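Local coordinates for cell wall surface anchor family protein (Streptococcus agalactiae, PDB 3PHS) that serves as a minor subunit of the pilus of this Gram-positive pathogen and mediates adhesion to lung epithelial cells through an IgG-like domain, at residues H13-R23 against S122-W133. Numbering follows the deposited sequence.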
loop_
_atom_site.group_PDB
_atom_site.type_symbol
_atom_site.label_atom_id
_atom_site.label_comp_id
_atom_site.label_asym_id
_atom_site.label_seq_id
_atom_site.Cartn_x
_atom_site.Cartn_y
_atom_site.Cartn_z
ATOM N N HIS A 13 -17.384 26.957 -3.514
ATOM C CA HIS A 13 -18.035 26.027 -2.572
ATOM C C HIS A 13 -17.040 25.503 -1.550
ATOM O O HIS A 13 -15.827 25.556 -1.766
ATOM C CB HIS A 13 -18.654 24.821 -3.301
ATOM C CG HIS A 13 -19.512 25.197 -4.465
ATOM N ND1 HIS A 13 -20.701 25.874 -4.323
ATOM C CD2 HIS A 13 -19.342 25.005 -5.796
ATOM C CE1 HIS A 13 -21.228 26.087 -5.518
ATOM N NE2 HIS A 13 -20.425 25.563 -6.428
ATOM N N GLN A 14 -17.573 24.990 -0.447
ATOM C CA GLN A 14 -16.776 24.395 0.615
ATOM C C GLN A 14 -16.735 22.914 0.368
ATOM O O GLN A 14 -17.741 22.322 0.005
ATOM C CB GLN A 14 -17.467 24.619 1.955
ATOM C CG GLN A 14 -17.697 26.075 2.274
ATOM C CD GLN A 14 -16.407 26.800 2.361
ATOM O OE1 GLN A 14 -15.971 27.455 1.405
ATOM N NE2 GLN A 14 -15.760 26.686 3.511
ATOM N N LEU A 15 -15.573 22.316 0.570
ATOM C CA LEU A 15 -15.463 20.862 0.544
ATOM C C LEU A 15 -14.735 20.415 1.793
ATOM O O LEU A 15 -13.699 20.987 2.140
ATOM C CB LEU A 15 -14.679 20.421 -0.696
ATOM C CG LEU A 15 -14.294 18.947 -0.784
ATOM C CD1 LEU A 15 -15.532 18.048 -0.859
ATOM C CD2 LEU A 15 -13.376 18.694 -1.990
ATOM N N THR A 16 -15.273 19.385 2.456
ATOM C CA THR A 16 -14.668 18.844 3.676
ATOM C C THR A 16 -14.458 17.370 3.450
ATOM O O THR A 16 -15.397 16.676 3.115
ATOM C CB THR A 16 -15.589 19.028 4.917
ATOM O OG1 THR A 16 -15.844 20.427 5.130
ATOM C CG2 THR A 16 -14.934 18.438 6.191
ATOM N N ILE A 17 -13.217 16.904 3.606
ATOM C CA ILE A 17 -12.909 15.480 3.474
ATOM C C ILE A 17 -12.760 14.973 4.885
ATOM O O ILE A 17 -11.962 15.516 5.641
ATOM C CB ILE A 17 -11.552 15.243 2.708
ATOM C CG1 ILE A 17 -11.530 15.871 1.297
ATOM C CG2 ILE A 17 -11.180 13.763 2.662
ATOM C CD1 ILE A 17 -12.778 15.919 0.578
ATOM N N VAL A 18 -13.522 13.941 5.250
ATOM C CA VAL A 18 -13.484 13.412 6.618
ATOM C C VAL A 18 -12.847 12.038 6.586
ATOM O O VAL A 18 -13.406 11.091 6.022
ATOM C CB VAL A 18 -14.903 13.348 7.266
ATOM C CG1 VAL A 18 -14.829 13.066 8.783
ATOM C CG2 VAL A 18 -15.660 14.660 7.045
ATOM N N HIS A 19 -11.661 11.935 7.188
ATOM C CA HIS A 19 -10.894 10.696 7.170
ATOM C C HIS A 19 -11.104 9.898 8.467
ATOM O O HIS A 19 -10.553 10.256 9.501
ATOM C CB HIS A 19 -9.400 11.031 6.972
ATOM C CG HIS A 19 -8.530 9.827 6.777
ATOM N ND1 HIS A 19 -7.896 9.546 5.586
ATOM C CD2 HIS A 19 -8.175 8.836 7.634
ATOM C CE1 HIS A 19 -7.217 8.419 5.704
ATOM N NE2 HIS A 19 -7.362 7.969 6.938
ATOM N N LEU A 20 -11.913 8.834 8.398
ATOM C CA LEU A 20 -12.266 8.002 9.561
ATOM C C LEU A 20 -11.848 6.568 9.328
ATOM O O LEU A 20 -12.092 6.008 8.252
ATOM C CB LEU A 20 -13.785 8.027 9.828
ATOM C CG LEU A 20 -14.404 9.423 10.007
ATOM C CD1 LEU A 20 -15.923 9.345 10.192
ATOM C CD2 LEU A 20 -13.737 10.134 11.195
ATOM N N GLU A 21 -11.214 5.969 10.331
ATOM C CA GLU A 21 -10.987 4.539 10.301
ATOM C C GLU A 21 -12.193 3.890 10.974
ATOM O O GLU A 21 -12.391 4.035 12.181
ATOM C CB GLU A 21 -9.658 4.161 10.989
ATOM C CG GLU A 21 -8.444 4.562 10.132
ATOM C CD GLU A 21 -7.094 4.231 10.761
ATOM O OE1 GLU A 21 -7.034 3.820 11.945
ATOM O OE2 GLU A 21 -6.089 4.429 10.053
ATOM N N ALA A 22 -12.991 3.201 10.172
ATOM C CA ALA A 22 -14.242 2.607 10.623
ATOM C C ALA A 22 -14.188 1.101 10.415
ATOM O O ALA A 22 -13.414 0.613 9.589
ATOM C CB ALA A 22 -15.426 3.217 9.842
ATOM N N ARG A 23 -15.031 0.374 11.140
ATOM C CA ARG A 23 -15.171 -1.076 10.959
ATOM C C ARG A 23 -16.080 -1.380 9.769
ATOM O O ARG A 23 -16.971 -0.582 9.444
ATOM C CB ARG A 23 -15.801 -1.706 12.218
ATOM C CG ARG A 23 -15.078 -1.418 13.553
ATOM C CD ARG A 23 -15.967 -1.766 14.762
ATOM N NE ARG A 23 -17.061 -0.799 14.971
ATOM C CZ ARG A 23 -17.897 -0.808 16.011
ATOM N NH1 ARG A 23 -17.773 -1.725 16.959
ATOM N NH2 ARG A 23 -18.873 0.096 16.113
ATOM N N SER A 122 -20.719 21.214 -7.225
ATOM C CA SER A 122 -21.744 22.157 -7.646
ATOM C C SER A 122 -22.453 22.839 -6.460
ATOM O O SER A 122 -23.335 23.700 -6.660
ATOM C CB SER A 122 -22.793 21.367 -8.427
ATOM O OG SER A 122 -23.370 20.375 -7.594
ATOM N N GLU A 123 -22.064 22.446 -5.247
ATOM C CA GLU A 123 -22.627 22.888 -3.971
ATOM C C GLU A 123 -21.603 22.500 -2.897
ATOM O O GLU A 123 -20.670 21.749 -3.195
ATOM C CB GLU A 123 -23.955 22.160 -3.693
ATOM C CG GLU A 123 -23.863 20.611 -3.773
ATOM C CD GLU A 123 -25.175 19.908 -3.446
ATOM O OE1 GLU A 123 -26.230 20.566 -3.513
ATOM O OE2 GLU A 123 -25.147 18.700 -3.118
ATOM N N ASP A 124 -21.774 22.987 -1.661
ATOM C CA ASP A 124 -20.907 22.528 -0.556
ATOM C C ASP A 124 -21.024 21.014 -0.390
ATOM O O ASP A 124 -22.132 20.450 -0.485
ATOM C CB ASP A 124 -21.281 23.198 0.757
ATOM C CG ASP A 124 -21.119 24.701 0.718
ATOM O OD1 ASP A 124 -21.754 25.349 1.561
ATOM O OD2 ASP A 124 -20.355 25.227 -0.113
ATOM N N LYS A 125 -19.896 20.361 -0.113
ATOM C CA LYS A 125 -19.862 18.896 -0.032
ATOM C C LYS A 125 -19.107 18.429 1.193
ATOM O O LYS A 125 -18.084 19.018 1.561
ATOM C CB LYS A 125 -19.166 18.308 -1.273
ATOM C CG LYS A 125 -19.937 18.418 -2.607
ATOM C CD LYS A 125 -21.075 17.413 -2.666
ATOM C CE LYS A 125 -21.735 17.380 -4.061
ATOM N NZ LYS A 125 -23.076 16.733 -3.939
ATOM N N VAL A 126 -19.599 17.337 1.786
ATOM C CA VAL A 126 -18.875 16.620 2.844
ATOM C C VAL A 126 -18.680 15.174 2.347
ATOM O O VAL A 126 -19.638 14.494 1.991
ATOM C CB VAL A 126 -19.615 16.673 4.189
ATOM C CG1 VAL A 126 -18.858 15.869 5.270
ATOM C CG2 VAL A 126 -19.813 18.135 4.647
ATOM N N ILE A 127 -17.436 14.721 2.297
ATOM C CA ILE A 127 -17.163 13.417 1.697
ATOM C C ILE A 127 -16.311 12.575 2.637
ATOM O O ILE A 127 -15.449 13.107 3.347
ATOM C CB ILE A 127 -16.481 13.519 0.303
ATOM C CG1 ILE A 127 -15.147 14.183 0.411
ATOM C CG2 ILE A 127 -17.382 14.240 -0.783
ATOM C CD1 ILE A 127 -14.145 13.450 -0.378
ATOM N N TYR A 128 -16.578 11.271 2.630
ATOM C CA TYR A 128 -15.923 10.302 3.494
ATOM C C TYR A 128 -15.203 9.305 2.578
ATOM O O TYR A 128 -15.840 8.379 2.064
ATOM C CB TYR A 128 -16.956 9.577 4.373
ATOM C CG TYR A 128 -17.669 10.494 5.359
ATOM C CD1 TYR A 128 -18.778 11.247 4.956
ATOM C CD2 TYR A 128 -17.220 10.629 6.665
ATOM C CE1 TYR A 128 -19.426 12.136 5.855
ATOM C CE2 TYR A 128 -17.863 11.499 7.574
ATOM C CZ TYR A 128 -18.964 12.246 7.148
ATOM O OH TYR A 128 -19.607 13.091 8.024
ATOM N N PRO A 129 -13.891 9.510 2.324
ATOM C CA PRO A 129 -13.241 8.552 1.414
ATOM C C PRO A 129 -13.284 7.142 2.001
ATOM O O PRO A 129 -13.365 6.988 3.221
ATOM C CB PRO A 129 -11.796 9.068 1.326
ATOM C CG PRO A 129 -11.910 10.547 1.631
ATOM C CD PRO A 129 -12.969 10.600 2.711
ATOM N N LYS A 130 -13.245 6.133 1.135
ATOM C CA LYS A 130 -13.234 4.726 1.567
ATOM C C LYS A 130 -11.817 4.386 1.978
ATOM O O LYS A 130 -10.879 4.533 1.190
ATOM C CB LYS A 130 -13.705 3.809 0.437
ATOM C CG LYS A 130 -15.125 4.139 -0.020
ATOM C CD LYS A 130 -15.585 3.275 -1.202
ATOM C CE LYS A 130 -16.894 3.823 -1.780
ATOM N NZ LYS A 130 -17.142 3.285 -3.155
ATOM N N ILE A 131 -11.659 3.998 3.238
ATOM C CA ILE A 131 -10.342 3.888 3.821
ATOM C C ILE A 131 -10.159 2.480 4.352
ATOM O O ILE A 131 -11.001 1.983 5.086
ATOM C CB ILE A 131 -10.155 4.931 4.954
ATOM C CG1 ILE A 131 -10.077 6.346 4.356
ATOM C CG2 ILE A 131 -8.855 4.672 5.769
ATOM C CD1 ILE A 131 -10.590 7.400 5.320
ATOM N N ILE A 132 -9.057 1.846 3.970
ATOM C CA ILE A 132 -8.742 0.534 4.520
ATOM C C ILE A 132 -7.564 0.666 5.475
ATOM O O ILE A 132 -6.639 1.455 5.240
ATOM C CB ILE A 132 -8.521 -0.584 3.449
ATOM C CG1 ILE A 132 -7.359 -0.248 2.519
ATOM C CG2 ILE A 132 -9.839 -0.884 2.668
ATOM C CD1 ILE A 132 -6.796 -1.481 1.769
ATOM N N TRP A 133 -7.614 -0.102 6.557
ATOM C CA TRP A 133 -6.639 0.048 7.642
ATOM C C TRP A 133 -6.382 -1.237 8.423
ATOM O O TRP A 133 -5.364 -1.327 9.069
ATOM C CB TRP A 133 -7.096 1.147 8.622
ATOM C CG TRP A 133 -8.434 0.864 9.224
ATOM C CD1 TRP A 133 -9.652 1.248 8.730
ATOM C CD2 TRP A 133 -8.696 0.114 10.412
ATOM N NE1 TRP A 133 -10.658 0.789 9.555
ATOM C CE2 TRP A 133 -10.097 0.092 10.594
ATOM C CE3 TRP A 133 -7.882 -0.544 11.347
ATOM C CZ2 TRP A 133 -10.705 -0.562 11.681
ATOM C CZ3 TRP A 133 -8.500 -1.199 12.432
ATOM C CH2 TRP A 133 -9.882 -1.199 12.581
HETATM O O HOH W 1 -21.898 26.835 -2.218
HETATM O O HOH W 2 -17.698 21.293 3.445
HETATM O O HOH W 3 -13.850 8.433 5.694
HETATM O O HOH W 4 -12.279 3.031 7.156
#
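Trp133 and Ile131 meet His19, Glu21 and Ala22 where the first and last strands of the N-terminal beta-sandwich domain, consistent with the Ig-like folds of this pilin, separate after a short parallel pairing. The register Leu15–Lys125, Thr16–Val126 and Ile17–Ile127, with strand axes 12° from parallel, defines that pairing. Its ladder of backbone hydrogen bonds runs from Lys125 N to Gln14 O through to Val18 N on Ile127 O at 2.8 Å. At its start, the Asp124 carboxylate takes the N-H of Gln14 on OD2 at 2.8 Å, met from above the carboxylate plane. His13 lays one ring face over the backbone of Ser122 and Glu123; a water in the ring plane joins ND1 to Asp124 OD2, and NE2 of the same ring is hydrogen-bonded to Asp97.

Beyond the ladder, Val18 sets CG2 over a face of the Tyr128 ring, 4.3 Å from its centroid, while Leu20 CD1 lies at the ring edge. Pro129 CG packs tightly against Ile17 CG2 on the side facing Tyr47 of strand 46-52. As the backbones part, water enters: one molecule donates to both Val18 O and Pro129 O, and another to Leu20 O and Ile131 O while accepting from Ala22 N. Ile131 still reaches across; its CD1 sits 3.4 Å from the centroid of the His19 ring, only 6° off the normal, a CH-pi contact centred on the face. Tyr47 OH hydrogen-bonds His19 ND1, giving that ring a second hold.

Trp133 closes the contact. With CG between backbone N and carbonyl carbon (chi1 59°), its indole receives Glu21 CB over the five-membered ring, 3.8 Å from the centroid. The indole N-H extends in the ring plane, and NE1 bonds Ala22 O at 2.8 Å, from well above the plane of that carbonyl.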